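Local coordinates for protein putative pyridoxamine 5-phosphate-dependent dehydrase, Wbdk (Escherichia coli, PDB 2GMS) that catalyses the coenzyme B6-dependent removal of the C3'-hydroxyl group from GDP-4-keto-6-deoxy-D-mannose on the route to L-colitose, at residues T60-M65 / M181-S186; P86-S91 / V107-N112; I111-I116 / L138-N143; T134-G139 / L158-C163. One frame throughout, in Å; residues are numbered along the deposited sequence.

Contact 1 (T60-M65 / M181-S186); sequences TANLLM and MGTFSS. With P0P ([4-(dihydroxymethyl)-5-hydroxy-6-methylpyridin-3-yl]methyl dihydrogen phosphate), chain D.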
loop_
_atom_site.group_PDB
_atom_site.type_symbol
_atom_site.label_atom_id
_atom_site.label_comp_id
_atom_site.label_asym_id
_atom_site.label_seq_id
_atom_site.Cartn_x
_atom_site.Cartn_y
_atom_site.Cartn_z
ATOM N N THR A 60 -4.497 3.865 1.942
ATOM C CA THR A 60 -3.263 3.730 2.716
ATOM C C THR A 60 -3.039 4.985 3.561
ATOM O O THR A 60 -2.306 4.947 4.560
ATOM C CB THR A 60 -2.014 3.384 1.879
ATOM O OG1 THR A 60 -1.862 4.367 0.867
ATOM C CG2 THR A 60 -2.122 1.969 1.264
ATOM N N ALA A 61 -3.704 6.104 3.191
ATOM C CA ALA A 61 -3.602 7.315 3.991
ATOM C C ALA A 61 -4.252 7.001 5.356
ATOM O O ALA A 61 -3.709 7.227 6.450
ATOM C CB ALA A 61 -4.296 8.446 3.250
ATOM N N ASN A 62 -5.433 6.400 5.268
ATOM C CA ASN A 62 -6.222 5.996 6.436
ATOM C C ASN A 62 -5.451 5.023 7.330
ATOM O O ASN A 62 -5.452 5.118 8.561
ATOM C CB ASN A 62 -7.558 5.326 6.011
ATOM C CG ASN A 62 -8.689 6.272 5.674
ATOM O OD1 ASN A 62 -8.556 7.487 5.875
ATOM N ND2 ASN A 62 -9.833 5.748 5.213
ATOM N N LEU A 63 -4.814 4.059 6.679
ATOM C CA LEU A 63 -4.029 3.053 7.351
ATOM C C LEU A 63 -2.917 3.665 8.209
ATOM O O LEU A 63 -2.738 3.335 9.383
ATOM C CB LEU A 63 -3.406 2.112 6.296
ATOM C CG LEU A 63 -2.495 1.044 6.909
ATOM C CD1 LEU A 63 -3.334 0.074 7.755
ATOM C CD2 LEU A 63 -1.775 0.292 5.798
ATOM N N LEU A 64 -2.162 4.550 7.578
ATOM C CA LEU A 64 -1.068 5.202 8.249
ATOM C C LEU A 64 -1.620 6.149 9.290
ATOM O O LEU A 64 -1.033 6.312 10.355
ATOM C CB LEU A 64 -0.192 5.965 7.244
ATOM C CG LEU A 64 1.090 5.246 6.825
ATOM C CD1 LEU A 64 0.809 3.835 6.341
ATOM C CD2 LEU A 64 1.800 6.066 5.747
ATOM N N MET A 65 -2.750 6.781 8.990
ATOM C CA MET A 65 -3.282 7.675 9.988
ATOM C C MET A 65 -3.536 6.937 11.305
ATOM O O MET A 65 -3.251 7.426 12.397
ATOM C CB MET A 65 -4.543 8.406 9.487
ATOM C CG MET A 65 -5.291 9.075 10.625
ATOM S SD MET A 65 -6.668 10.095 10.040
ATOM C CE MET A 65 -7.828 8.827 9.512
ATOM N N MET A 181 -5.401 14.616 12.415
ATOM C CA MET A 181 -4.967 14.259 11.091
ATOM C C MET A 181 -6.211 14.258 10.230
ATOM O O MET A 181 -7.329 14.117 10.740
ATOM C CB MET A 181 -4.344 12.857 11.039
ATOM C CG MET A 181 -2.858 12.819 11.341
ATOM S SD MET A 181 -2.178 11.143 11.465
ATOM C CE MET A 181 -2.723 10.610 13.109
ATOM N N GLY A 182 -5.996 14.410 8.936
ATOM C CA GLY A 182 -7.060 14.364 7.966
ATOM C C GLY A 182 -6.598 13.579 6.729
ATOM O O GLY A 182 -5.450 13.745 6.281
ATOM N N THR A 183 -7.467 12.732 6.145
ATOM C CA THR A 183 -7.051 12.010 4.940
ATOM C C THR A 183 -7.804 12.490 3.692
ATOM O O THR A 183 -8.952 12.940 3.791
ATOM C CB THR A 183 -7.113 10.477 5.061
ATOM O OG1 THR A 183 -8.461 10.169 5.284
ATOM C CG2 THR A 183 -6.233 9.954 6.208
ATOM N N PHE A 184 -7.140 12.360 2.539
ATOM C CA PHE A 184 -7.646 12.742 1.228
ATOM C C PHE A 184 -7.315 11.665 0.195
ATOM O O PHE A 184 -6.383 10.866 0.361
ATOM C CB PHE A 184 -7.024 14.062 0.709
ATOM C CG PHE A 184 -7.237 15.275 1.582
ATOM C CD1 PHE A 184 -6.583 15.408 2.810
ATOM C CD2 PHE A 184 -8.063 16.318 1.157
ATOM C CE1 PHE A 184 -6.775 16.522 3.632
ATOM C CE2 PHE A 184 -8.259 17.453 1.948
ATOM C CZ PHE A 184 -7.610 17.545 3.182
ATOM N N SER A 185 -8.087 11.676 -0.889
ATOM C CA SER A 185 -7.900 10.723 -1.965
ATOM C C SER A 185 -7.843 11.463 -3.287
ATOM O O SER A 185 -8.609 12.401 -3.513
ATOM C CB SER A 185 -9.018 9.682 -1.973
ATOM O OG SER A 185 -9.034 8.952 -3.201
ATOM N N SER A 186 -6.908 11.032 -4.129
ATOM C CA SER A 186 -6.745 11.575 -5.461
ATOM C C SER A 186 -6.926 10.479 -6.503
ATOM O O SER A 186 -6.339 10.455 -7.582
ATOM C CB SER A 186 -5.481 12.375 -5.658
ATOM O OG SER A 186 -4.367 11.514 -5.554
HETATM O O3 P0P D . -14.792 7.496 -0.118
HETATM N N1 P0P D . -12.478 6.755 2.476
HETATM C C2 P0P D . -13.572 7.181 1.877
HETATM C C2A P0P D . -14.691 7.814 2.668
HETATM C C3 P0P D . -13.695 7.056 0.521
HETATM C C4 P0P D . -12.654 6.477 -0.203
HETATM C C4A P0P D . -12.784 6.383 -1.705
HETATM O O4A P0P D . -13.790 7.263 -2.141
HETATM O O4B P0P D . -13.108 5.084 -2.099
HETATM C C5 P0P D . -11.516 5.949 0.450
HETATM C C6 P0P D . -11.473 6.178 1.803
HETATM C C5A P0P D . -10.532 5.501 -0.381
HETATM O O4P P0P D . -9.650 6.219 -1.118
HETATM P P P0P D . -8.901 5.338 -2.223
HETATM O O1P P0P D . -9.946 4.855 -3.150
HETATM O O2P P0P D . -7.923 6.377 -2.976
HETATM O O3P P0P D . -8.061 4.113 -1.603
#
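A single polar bond, from T183 to N62, sits in an otherwise apolar seam between helix and sheet. T183 OG1 donates to N62 OD1 at 2.7 Å, approaching at a C=O...donor angle of 158° and slightly tilted from the amide's carbonyl plane. With OD1 engaged, the amide's rotation is fixed and ND2 faces the other way, where it bonds to T92 O and D161 OD2. Threonine suits the spot because its other branch is a methyl: T183 CG2 packs against A61 CB at 3.8 Å, and a small alanine is consistent with so close an approach of helix to strand. Helix 58-68 runs antiparallel to strand 181-185, the axes of the short segments 8.0 Å apart at 164°, as one of the helices covering the large central sheet of the aspartate aminotransferase fold. Toward the helix's C-terminal side the two methionine chains lie alongside, running opposite ways, both bent at their last torsion. M65 SD lies 3.7 Å from M181 CB, while M181 CE reaches to 3.3 Å from M65 O. At the other end of the strand S185, its OG anti to the backbone N (chi1 166°), gives a hydrogen bond of 2.8 Å from OG to the cofactor phosphate oxygen O2P.

Contact 2 (P86-S91 / V107-N112); sequences PAVSWS and VDIDIN. With P0P ([4-(dihydroxymethyl)-5-hydroxy-6-methylpyridin-3-yl]methyl dihydrogen phosphate), chain D.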
loop_
_atom_site.group_PDB
_atom_site.type_symbol
_atom_site.label_atom_id
_atom_site.label_comp_id
_atom_site.label_asym_id
_atom_site.label_seq_id
_atom_site.Cartn_x
_atom_site.Cartn_y
_atom_site.Cartn_z
ATOM N N PRO A 86 -19.127 6.600 12.126
ATOM C CA PRO A 86 -20.474 6.641 11.613
ATOM C C PRO A 86 -20.700 5.349 10.877
ATOM O O PRO A 86 -19.750 4.673 10.468
ATOM C CB PRO A 86 -20.532 7.758 10.590
ATOM C CG PRO A 86 -19.082 8.022 10.199
ATOM C CD PRO A 86 -18.240 7.522 11.361
ATOM N N ALA A 87 -21.963 5.018 10.683
ATOM C CA ALA A 87 -22.308 3.781 10.039
ATOM C C ALA A 87 -22.213 3.779 8.520
ATOM O O ALA A 87 -22.345 2.731 7.910
ATOM C CB ALA A 87 -23.683 3.348 10.508
ATOM N N VAL A 88 -22.022 4.938 7.897
ATOM C CA VAL A 88 -21.933 5.009 6.446
ATOM C C VAL A 88 -20.608 5.624 6.037
ATOM O O VAL A 88 -20.277 6.727 6.424
ATOM C CB VAL A 88 -23.109 5.793 5.848
ATOM C CG1 VAL A 88 -22.985 5.855 4.323
ATOM C CG2 VAL A 88 -24.432 5.142 6.251
ATOM N N SER A 89 -19.822 4.865 5.292
ATOM C CA SER A 89 -18.522 5.310 4.810
ATOM C C SER A 89 -17.940 4.288 3.824
ATOM O O SER A 89 -18.579 3.296 3.503
ATOM C CB SER A 89 -17.543 5.564 5.950
ATOM O OG SER A 89 -16.404 6.111 5.327
ATOM N N TRP A 90 -16.717 4.482 3.386
ATOM C CA TRP A 90 -16.083 3.532 2.491
ATOM C C TRP A 90 -15.491 2.386 3.326
ATOM O O TRP A 90 -15.176 2.555 4.494
ATOM C CB TRP A 90 -15.029 4.229 1.603
ATOM C CG TRP A 90 -14.405 3.278 0.634
ATOM C CD1 TRP A 90 -13.131 2.817 0.644
ATOM C CD2 TRP A 90 -15.066 2.634 -0.446
ATOM N NE1 TRP A 90 -12.959 1.917 -0.372
ATOM C CE2 TRP A 90 -14.129 1.779 -1.060
ATOM C CE3 TRP A 90 -16.374 2.690 -0.937
ATOM C CZ2 TRP A 90 -14.459 0.981 -2.158
ATOM C CZ3 TRP A 90 -16.699 1.905 -2.028
ATOM C CH2 TRP A 90 -15.755 1.070 -2.641
ATOM N N SER A 91 -15.333 1.202 2.782
ATOM C CA SER A 91 -14.807 0.115 3.591
ATOM C C SER A 91 -13.454 0.365 4.246
ATOM O O SER A 91 -13.202 -0.125 5.352
ATOM C CB SER A 91 -14.745 -1.182 2.817
ATOM O OG SER A 91 -13.731 -1.067 1.842
ATOM N N VAL A 107 -21.918 4.622 15.167
ATOM C CA VAL A 107 -22.962 5.577 15.504
ATOM C C VAL A 107 -23.799 5.863 14.237
ATOM O O VAL A 107 -23.238 5.992 13.147
ATOM C CB VAL A 107 -22.328 6.812 16.134
ATOM C CG1 VAL A 107 -23.361 7.905 16.389
ATOM C CG2 VAL A 107 -21.682 6.386 17.455
ATOM N N ASP A 108 -25.140 5.914 14.343
ATOM C CA ASP A 108 -26.024 6.175 13.202
ATOM C C ASP A 108 -25.753 7.545 12.549
ATOM O O ASP A 108 -25.136 8.447 13.132
ATOM C CB ASP A 108 -27.494 6.114 13.664
ATOM C CG ASP A 108 -28.516 5.902 12.589
ATOM O OD1 ASP A 108 -29.711 6.006 12.793
ATOM O OD2 ASP A 108 -28.010 5.583 11.427
ATOM N N ILE A 109 -26.232 7.712 11.322
ATOM C CA ILE A 109 -26.054 8.990 10.681
ATOM C C ILE A 109 -27.339 9.820 10.783
ATOM O O ILE A 109 -28.425 9.326 11.121
ATOM C CB ILE A 109 -25.755 8.839 9.194
ATOM C CG1 ILE A 109 -26.896 8.013 8.610
ATOM C CG2 ILE A 109 -24.434 8.096 8.956
ATOM C CD1 ILE A 109 -27.244 8.318 7.163
ATOM N N ASP A 110 -27.186 11.100 10.443
ATOM C CA ASP A 110 -28.259 12.050 10.345
ATOM C C ASP A 110 -28.798 11.863 8.912
ATOM O O ASP A 110 -28.049 11.837 7.925
ATOM C CB ASP A 110 -27.714 13.455 10.543
ATOM C CG ASP A 110 -28.820 14.442 10.353
ATOM O OD1 ASP A 110 -29.457 14.553 9.326
ATOM O OD2 ASP A 110 -29.055 15.137 11.420
ATOM N N ILE A 111 -30.094 11.658 8.793
ATOM C CA ILE A 111 -30.650 11.386 7.486
ATOM C C ILE A 111 -30.629 12.563 6.522
ATOM O O ILE A 111 -30.757 12.404 5.296
ATOM C CB ILE A 111 -31.976 10.613 7.551
ATOM C CG1 ILE A 111 -32.295 9.858 6.250
ATOM C CG2 ILE A 111 -33.107 11.594 7.845
ATOM C CD1 ILE A 111 -31.669 8.473 6.084
ATOM N N ASN A 112 -30.465 13.768 7.057
ATOM C CA ASN A 112 -30.432 14.951 6.211
ATOM C C ASN A 112 -29.045 15.306 5.662
ATOM O O ASN A 112 -28.832 15.483 4.454
ATOM C CB ASN A 112 -31.053 16.124 6.966
ATOM C CG ASN A 112 -32.484 15.802 7.337
ATOM O OD1 ASN A 112 -33.331 15.640 6.455
ATOM N ND2 ASN A 112 -32.745 15.654 8.631
HETATM O O3 P0P D . -14.792 7.496 -0.118
HETATM N N1 P0P D . -12.478 6.755 2.476
HETATM C C2 P0P D . -13.572 7.181 1.877
HETATM C C2A P0P D . -14.691 7.814 2.668
HETATM C C3 P0P D . -13.695 7.056 0.521
HETATM C C4 P0P D . -12.654 6.477 -0.203
HETATM C C4A P0P D . -12.784 6.383 -1.705
HETATM O O4A P0P D . -13.790 7.263 -2.141
HETATM O O4B P0P D . -13.108 5.084 -2.099
HETATM C C5 P0P D . -11.516 5.949 0.450
HETATM C C6 P0P D . -11.473 6.178 1.803
HETATM C C5A P0P D . -10.532 5.501 -0.381
HETATM O O4P P0P D . -9.650 6.219 -1.118
HETATM P P P0P D . -8.901 5.338 -2.223
HETATM O O1P P0P D . -9.946 4.855 -3.150
HETATM O O2P P0P D . -7.923 6.377 -2.976
HETATM O O3P P0P D . -8.061 4.113 -1.603
#
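P86 meets V107 as a parallel bridge at the ends of two neighbouring strands, where P86 CA makes a CA-H...O contact of 3.2 Å to V107 O. Proline, lacking an N-H for strand pairing, is tolerated at the strand's end; P86 CB also rests 4.2 Å from I109 CG2. A87 N turns to the same carbonyl, 2.9 Å from V107 O, but the bond is bent to 124° and weak, and the small A87 methyl packs against A361 of helix 359-367. V88 closes the apolar patch: its CG2 touches I109 CG2 at 4.0 Å, two branched chains crossing at a slant. The I109 backbone is steadied by D108, whose OD2 accepts I109 N from above the carboxylate plane while both oxygens take up N-H groups at the start of helix 359-367, N360 and A361. Past V88 the chain leaves the second segment and enters the cofactor pocket. S89 OG stands 3.6 Å from the cofactor methyl C2A and is hydrogen-bonded to T93 OG1. W90 CB lies 3.3 Å from cofactor C2, over the pyridine face; with CG anti to the backbone N (chi1 -178°), the indole extends from there to the hydrated aldehyde, whose O4B stands 3.4 Å from the W90 ring plane, offset toward its rim. S91 OG comes over the opposite indole face and hydrogen-bonds to H217 O of the second subunit. Loops leaving the C-terminal ends of parallel strands to build the cofactor site are typical of the aminotransferase fold, and helix 91-99 here makes the beta-alpha-beta crossover between strands 82-86 and 103-107.

Contact 3 (I111-I116 / L138-N143); sequences INTLNI and LGNPNN
L138 touches L114 methyl to methyl, CD1 to CD1 at 4.2 Å, a small apolar contact beside a series of asparagines. Next, N140 is used by both side chain and backbone. Its ND2 donates to T113 O at 3.3 Å, lying in the carbonyl plane on a lone pair, while its OD1 accepts from T298 N. Its backbone O receives N115 ND2 at 2.8 Å, but from well above the carbonyl plane, 60° out of it. N115 OD1 in turn accepts from L137 N, so both ends of that buried amide are engaged and its plane is set. P141 follows and has no N-H needing a partner. N142 then lays its amide over that of N115, the planes stacked 27° apart, with OD1 3.5 Å from N115 CB and equally near I116 CG2; its ND2 bonds to N136 OD1 and V135 O. N143 is the N-cap of helix 144-151, its OD1 accepting from E146 N. On the facing side T113 OG1 accepts N115 N at 3.2 Å, an ST turn that presents N115. Asparagine, donor and acceptor in one short side chain, thus ties together two strand-to-helix loops of an alpha/beta fold.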
loop_
_atom_site.group_PDB
_atom_site.type_symbol
_atom_site.label_atom_id
_atom_site.label_comp_id
_atom_site.label_asym_id
_atom_site.label_seq_id
_atom_site.Cartn_x
_atom_site.Cartn_y
_atom_site.Cartn_z
ATOM N N ILE A 111 -30.094 11.658 8.793
ATOM C CA ILE A 111 -30.650 11.386 7.486
ATOM C C ILE A 111 -30.629 12.563 6.522
ATOM O O ILE A 111 -30.757 12.404 5.296
ATOM C CB ILE A 111 -31.976 10.613 7.551
ATOM C CG1 ILE A 111 -32.295 9.858 6.250
ATOM C CG2 ILE A 111 -33.107 11.594 7.845
ATOM C CD1 ILE A 111 -31.669 8.473 6.084
ATOM N N ASN A 112 -30.465 13.768 7.057
ATOM C CA ASN A 112 -30.432 14.951 6.211
ATOM C C ASN A 112 -29.045 15.306 5.662
ATOM O O ASN A 112 -28.832 15.483 4.454
ATOM C CB ASN A 112 -31.053 16.124 6.966
ATOM C CG ASN A 112 -32.484 15.802 7.337
ATOM O OD1 ASN A 112 -33.331 15.640 6.455
ATOM N ND2 ASN A 112 -32.745 15.654 8.631
ATOM N N THR A 113 -28.085 15.399 6.575
ATOM C CA THR A 113 -26.701 15.723 6.222
ATOM C C THR A 113 -25.912 14.516 5.716
ATOM O O THR A 113 -24.899 14.654 5.031
ATOM C CB THR A 113 -25.946 16.257 7.464
ATOM O OG1 THR A 113 -25.936 15.243 8.454
ATOM C CG2 THR A 113 -26.635 17.506 8.014
ATOM N N LEU A 114 -26.359 13.327 6.128
ATOM C CA LEU A 114 -25.701 12.100 5.775
ATOM C C LEU A 114 -24.405 11.880 6.590
ATOM O O LEU A 114 -23.705 10.888 6.438
ATOM C CB LEU A 114 -25.483 11.932 4.247
ATOM C CG LEU A 114 -26.735 12.048 3.368
ATOM C CD1 LEU A 114 -26.427 11.597 1.950
ATOM C CD2 LEU A 114 -27.817 11.126 3.912
ATOM N N ASN A 115 -24.096 12.824 7.458
ATOM C CA ASN A 115 -22.929 12.741 8.328
ATOM C C ASN A 115 -23.351 12.156 9.658
ATOM O O ASN A 115 -24.540 11.909 9.840
ATOM C CB ASN A 115 -22.230 14.103 8.495
ATOM C CG ASN A 115 -21.472 14.465 7.243
ATOM O OD1 ASN A 115 -20.841 13.568 6.670
ATOM N ND2 ASN A 115 -21.527 15.733 6.814
ATOM N N ILE A 116 -22.409 11.914 10.573
ATOM C CA ILE A 116 -22.737 11.345 11.885
ATOM C C ILE A 116 -23.816 12.146 12.637
ATOM O O ILE A 116 -23.816 13.378 12.639
ATOM C CB ILE A 116 -21.456 11.122 12.706
ATOM C CG1 ILE A 116 -21.665 10.094 13.822
ATOM C CG2 ILE A 116 -20.918 12.440 13.255
ATOM C CD1 ILE A 116 -20.344 9.598 14.427
ATOM N N LEU A 138 -19.716 12.835 0.964
ATOM C CA LEU A 138 -20.098 13.380 -0.316
ATOM C C LEU A 138 -19.772 14.840 -0.548
ATOM O O LEU A 138 -20.411 15.463 -1.370
ATOM C CB LEU A 138 -21.605 13.192 -0.519
ATOM C CG LEU A 138 -22.056 11.728 -0.618
ATOM C CD1 LEU A 138 -23.526 11.695 -1.032
ATOM C CD2 LEU A 138 -21.242 10.933 -1.625
ATOM N N GLY A 139 -18.786 15.364 0.153
ATOM C CA GLY A 139 -18.406 16.737 -0.025
ATOM C C GLY A 139 -18.859 17.584 1.142
ATOM O O GLY A 139 -18.426 18.722 1.287
ATOM N N ASN A 140 -19.731 17.019 1.969
ATOM C CA ASN A 140 -20.351 17.718 3.100
ATOM C C ASN A 140 -19.627 17.590 4.433
ATOM O O ASN A 140 -19.528 16.522 5.022
ATOM C CB ASN A 140 -21.833 17.278 3.252
ATOM C CG ASN A 140 -22.736 18.254 3.977
ATOM O OD1 ASN A 140 -22.558 19.484 3.920
ATOM N ND2 ASN A 140 -23.745 17.697 4.642
ATOM N N PRO A 141 -19.148 18.717 4.944
ATOM C CA PRO A 141 -18.438 18.704 6.214
ATOM C C PRO A 141 -19.353 18.432 7.397
ATOM O O PRO A 141 -20.563 18.653 7.371
ATOM C CB PRO A 141 -17.881 20.127 6.381
ATOM C CG PRO A 141 -18.667 21.018 5.430
ATOM C CD PRO A 141 -19.305 20.101 4.395
ATOM N N ASN A 142 -18.725 17.967 8.460
ATOM C CA ASN A 142 -19.439 17.748 9.684
ATOM C C ASN A 142 -19.464 19.100 10.396
ATOM O O ASN A 142 -18.661 19.980 10.127
ATOM C CB ASN A 142 -18.679 16.750 10.575
ATOM C CG ASN A 142 -18.855 15.293 10.154
ATOM O OD1 ASN A 142 -19.584 14.538 10.810
ATOM N ND2 ASN A 142 -18.160 14.869 9.087
ATOM N N ASN A 143 -20.391 19.264 11.306
ATOM C CA ASN A 143 -20.439 20.480 12.064
ATOM C C ASN A 143 -19.459 20.303 13.202
ATOM O O ASN A 143 -19.804 19.778 14.265
ATOM C CB ASN A 143 -21.828 20.690 12.652
ATOM C CG ASN A 143 -21.916 22.017 13.364
ATOM O OD1 ASN A 143 -21.003 22.428 14.107
ATOM N ND2 ASN A 143 -23.018 22.700 13.100
#

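Contact 4 (T134-G139 / L158-C163); sequences TVNLLG and LLEDNC. With P0P ([4-(dihydroxymethyl)-5-hydroxy-6-methylpyridin-3-yl]methyl dihydrogen phosphate), chain D.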
loop_
_atom_site.group_PDB
_atom_site.type_symbol
_atom_site.label_atom_id
_atom_site.label_comp_id
_atom_site.label_asym_id
_atom_site.label_seq_id
_atom_site.Cartn_x
_atom_site.Cartn_y
_atom_site.Cartn_z
ATOM N N THR A 134 -14.347 10.956 12.246
ATOM C CA THR A 134 -15.412 11.532 11.440
ATOM C C THR A 134 -15.128 11.336 9.961
ATOM O O THR A 134 -13.982 11.180 9.557
ATOM C CB THR A 134 -15.642 13.036 11.710
ATOM O OG1 THR A 134 -14.486 13.796 11.396
ATOM C CG2 THR A 134 -16.055 13.269 13.152
ATOM N N VAL A 135 -16.186 11.367 9.171
ATOM C CA VAL A 135 -16.111 11.220 7.739
ATOM C C VAL A 135 -16.929 12.353 7.137
ATOM O O VAL A 135 -18.067 12.549 7.531
ATOM C CB VAL A 135 -16.628 9.825 7.313
ATOM C CG1 VAL A 135 -16.751 9.677 5.802
ATOM C CG2 VAL A 135 -15.783 8.684 7.884
ATOM N N ASN A 136 -16.369 13.137 6.217
ATOM C CA ASN A 136 -17.170 14.213 5.625
ATOM C C ASN A 136 -17.767 13.619 4.368
ATOM O O ASN A 136 -17.074 13.451 3.370
ATOM C CB ASN A 136 -16.317 15.446 5.332
ATOM C CG ASN A 136 -15.641 15.925 6.586
ATOM O OD1 ASN A 136 -16.315 16.190 7.586
ATOM N ND2 ASN A 136 -14.313 16.056 6.541
ATOM N N LEU A 137 -19.033 13.212 4.438
ATOM C CA LEU A 137 -19.653 12.526 3.321
ATOM C C LEU A 137 -20.115 13.335 2.135
ATOM O O LEU A 137 -20.838 14.312 2.276
ATOM C CB LEU A 137 -20.816 11.647 3.798
ATOM C CG LEU A 137 -20.901 10.274 3.130
ATOM C CD1 LEU A 137 -19.809 9.339 3.630
ATOM C CD2 LEU A 137 -22.279 9.670 3.387
ATOM N N LEU A 138 -19.716 12.835 0.964
ATOM C CA LEU A 138 -20.098 13.380 -0.316
ATOM C C LEU A 138 -19.772 14.840 -0.548
ATOM O O LEU A 138 -20.411 15.463 -1.370
ATOM C CB LEU A 138 -21.605 13.192 -0.519
ATOM C CG LEU A 138 -22.056 11.728 -0.618
ATOM C CD1 LEU A 138 -23.526 11.695 -1.032
ATOM C CD2 LEU A 138 -21.242 10.933 -1.625
ATOM N N GLY A 139 -18.786 15.364 0.153
ATOM C CA GLY A 139 -18.406 16.737 -0.025
ATOM C C GLY A 139 -18.859 17.584 1.142
ATOM O O GLY A 139 -18.426 18.722 1.287
ATOM N N LEU A 158 -9.652 13.634 17.632
ATOM C CA LEU A 158 -10.569 13.794 16.543
ATOM C C LEU A 158 -9.818 13.528 15.261
ATOM O O LEU A 158 -8.750 14.100 15.040
ATOM C CB LEU A 158 -11.088 15.227 16.467
ATOM C CG LEU A 158 -11.978 15.433 15.234
ATOM C CD1 LEU A 158 -13.270 14.641 15.374
ATOM C CD2 LEU A 158 -12.337 16.909 15.098
ATOM N N LEU A 159 -10.374 12.657 14.437
ATOM C CA LEU A 159 -9.763 12.353 13.166
ATOM C C LEU A 159 -10.757 12.596 12.049
ATOM O O LEU A 159 -11.973 12.600 12.277
ATOM C CB LEU A 159 -9.252 10.909 13.100
ATOM C CG LEU A 159 -8.225 10.612 14.179
ATOM C CD1 LEU A 159 -8.048 9.110 14.207
ATOM C CD2 LEU A 159 -6.881 11.271 13.828
ATOM N N GLU A 160 -10.225 12.775 10.835
ATOM C CA GLU A 160 -11.056 12.979 9.665
ATOM C C GLU A 160 -10.676 12.158 8.447
ATOM O O GLU A 160 -9.537 12.170 7.987
ATOM C CB GLU A 160 -11.032 14.434 9.154
ATOM C CG GLU A 160 -11.717 15.493 10.026
ATOM C CD GLU A 160 -11.597 16.842 9.390
ATOM O OE1 GLU A 160 -12.325 17.186 8.466
ATOM O OE2 GLU A 160 -10.619 17.569 9.878
ATOM N N ASP A 161 -11.672 11.481 7.893
ATOM C CA ASP A 161 -11.494 10.813 6.628
ATOM C C ASP A 161 -12.143 11.834 5.678
ATOM O O ASP A 161 -13.373 11.984 5.662
ATOM C CB ASP A 161 -12.189 9.441 6.532
ATOM C CG ASP A 161 -12.134 8.847 5.149
ATOM O OD1 ASP A 161 -12.012 9.532 4.131
ATOM O OD2 ASP A 161 -12.237 7.523 5.137
ATOM N N ASN A 162 -11.308 12.586 4.946
ATOM C CA ASN A 162 -11.778 13.619 4.028
ATOM C C ASN A 162 -11.628 13.211 2.557
ATOM O O ASN A 162 -11.509 14.071 1.672
ATOM C CB ASN A 162 -11.032 14.957 4.264
ATOM C CG ASN A 162 -11.834 16.148 3.771
ATOM O OD1 ASN A 162 -13.029 16.213 4.055
ATOM N ND2 ASN A 162 -11.200 17.070 3.036
ATOM N N CYS A 163 -11.656 11.897 2.326
ATOM C CA CYS A 163 -11.519 11.324 0.998
ATOM C C CYS A 163 -12.576 11.734 -0.022
ATOM O O CYS A 163 -12.351 11.575 -1.209
ATOM C CB CYS A 163 -11.279 9.803 1.007
ATOM S SG CYS A 163 -9.656 9.454 1.724
HETATM O O3 P0P D . -14.792 7.496 -0.118
HETATM N N1 P0P D . -12.478 6.755 2.476
HETATM C C2 P0P D . -13.572 7.181 1.877
HETATM C C2A P0P D . -14.691 7.814 2.668
HETATM C C3 P0P D . -13.695 7.056 0.521
HETATM C C4 P0P D . -12.654 6.477 -0.203
HETATM C C4A P0P D . -12.784 6.383 -1.705
HETATM O O4A P0P D . -13.790 7.263 -2.141
HETATM O O4B P0P D . -13.108 5.084 -2.099
HETATM C C5 P0P D . -11.516 5.949 0.450
HETATM C C6 P0P D . -11.473 6.178 1.803
HETATM C C5A P0P D . -10.532 5.501 -0.381
HETATM O O4P P0P D . -9.650 6.219 -1.118
HETATM P P P0P D . -8.901 5.338 -2.223
HETATM O O1P P0P D . -9.946 4.855 -3.150
HETATM O O2P P0P D . -7.923 6.377 -2.976
HETATM O O3P P0P D . -8.061 4.113 -1.603
#
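T134 holds OG1 between its backbone N and carbonyl carbon (chi1 62°), which places the hydroxyl on L159 O, beside the T134 backbone N-H that already bonds there; T134 OG1 and N are both 2.9 Å from L159 O. N136 turns CG anti to its carbonyl carbon (chi1 -57°), aiming ND2 across the strand ends: one N-H goes to N162 OD1 at 2.8 Å, the other to the anti lone pair of E160 OE1 at 3.0 Å. The amide stands steeply to both partner planes, an arrangement suited to asparagine because its NH2 has two hydrogens to give; its OD1 accepts from N142. E160 is buried, yet its oxygens also receive the backbone N-H groups of G176 and G179. Between these residues D161 N bonds to T134 O at 2.9 Å, ordinary parallel pairing within the beta-alpha-beta unit of strand 129-135, helix 144-151 and strand 157-161. V135 and D161 project together from the cofactor's side of the sheet, V135 CG2 3.9 Å from D161 CB. D161 OD1 accepts C163 N, an Asx turn that orients the carboxylate, and T93 OG1 bonds to OD2. OD2 then lies 2.8 Å from the pyridine N1, where an aspartate probably favours a protonated ring nitrogen and so strengthens the cofactor as an electron sink.

In the fold
All four contacts are buried. Contacts 1 and 4 lie nearest the chain's centre and use neighbouring strands, 181-185 and 157-161, of the same sheet; one packs a helix on it, the other pairs strands. Contacts 2 and 3 sit farther out, about 13 Å from the centre of the chain to the centre of each, among the loops at strand ends, and share I111 and N112; contacts 3 and 4 share L138 and G139. The chemistry follows: mostly apolar packing in contacts 1 and 2, amide networks in 3, backbone pairing with buried polar groups in 4. Contacts 1, 2 and 4 reach the cofactor, at phosphate, ring face and ring nitrogen respectively, while only 1 and 2 touch the second subunit.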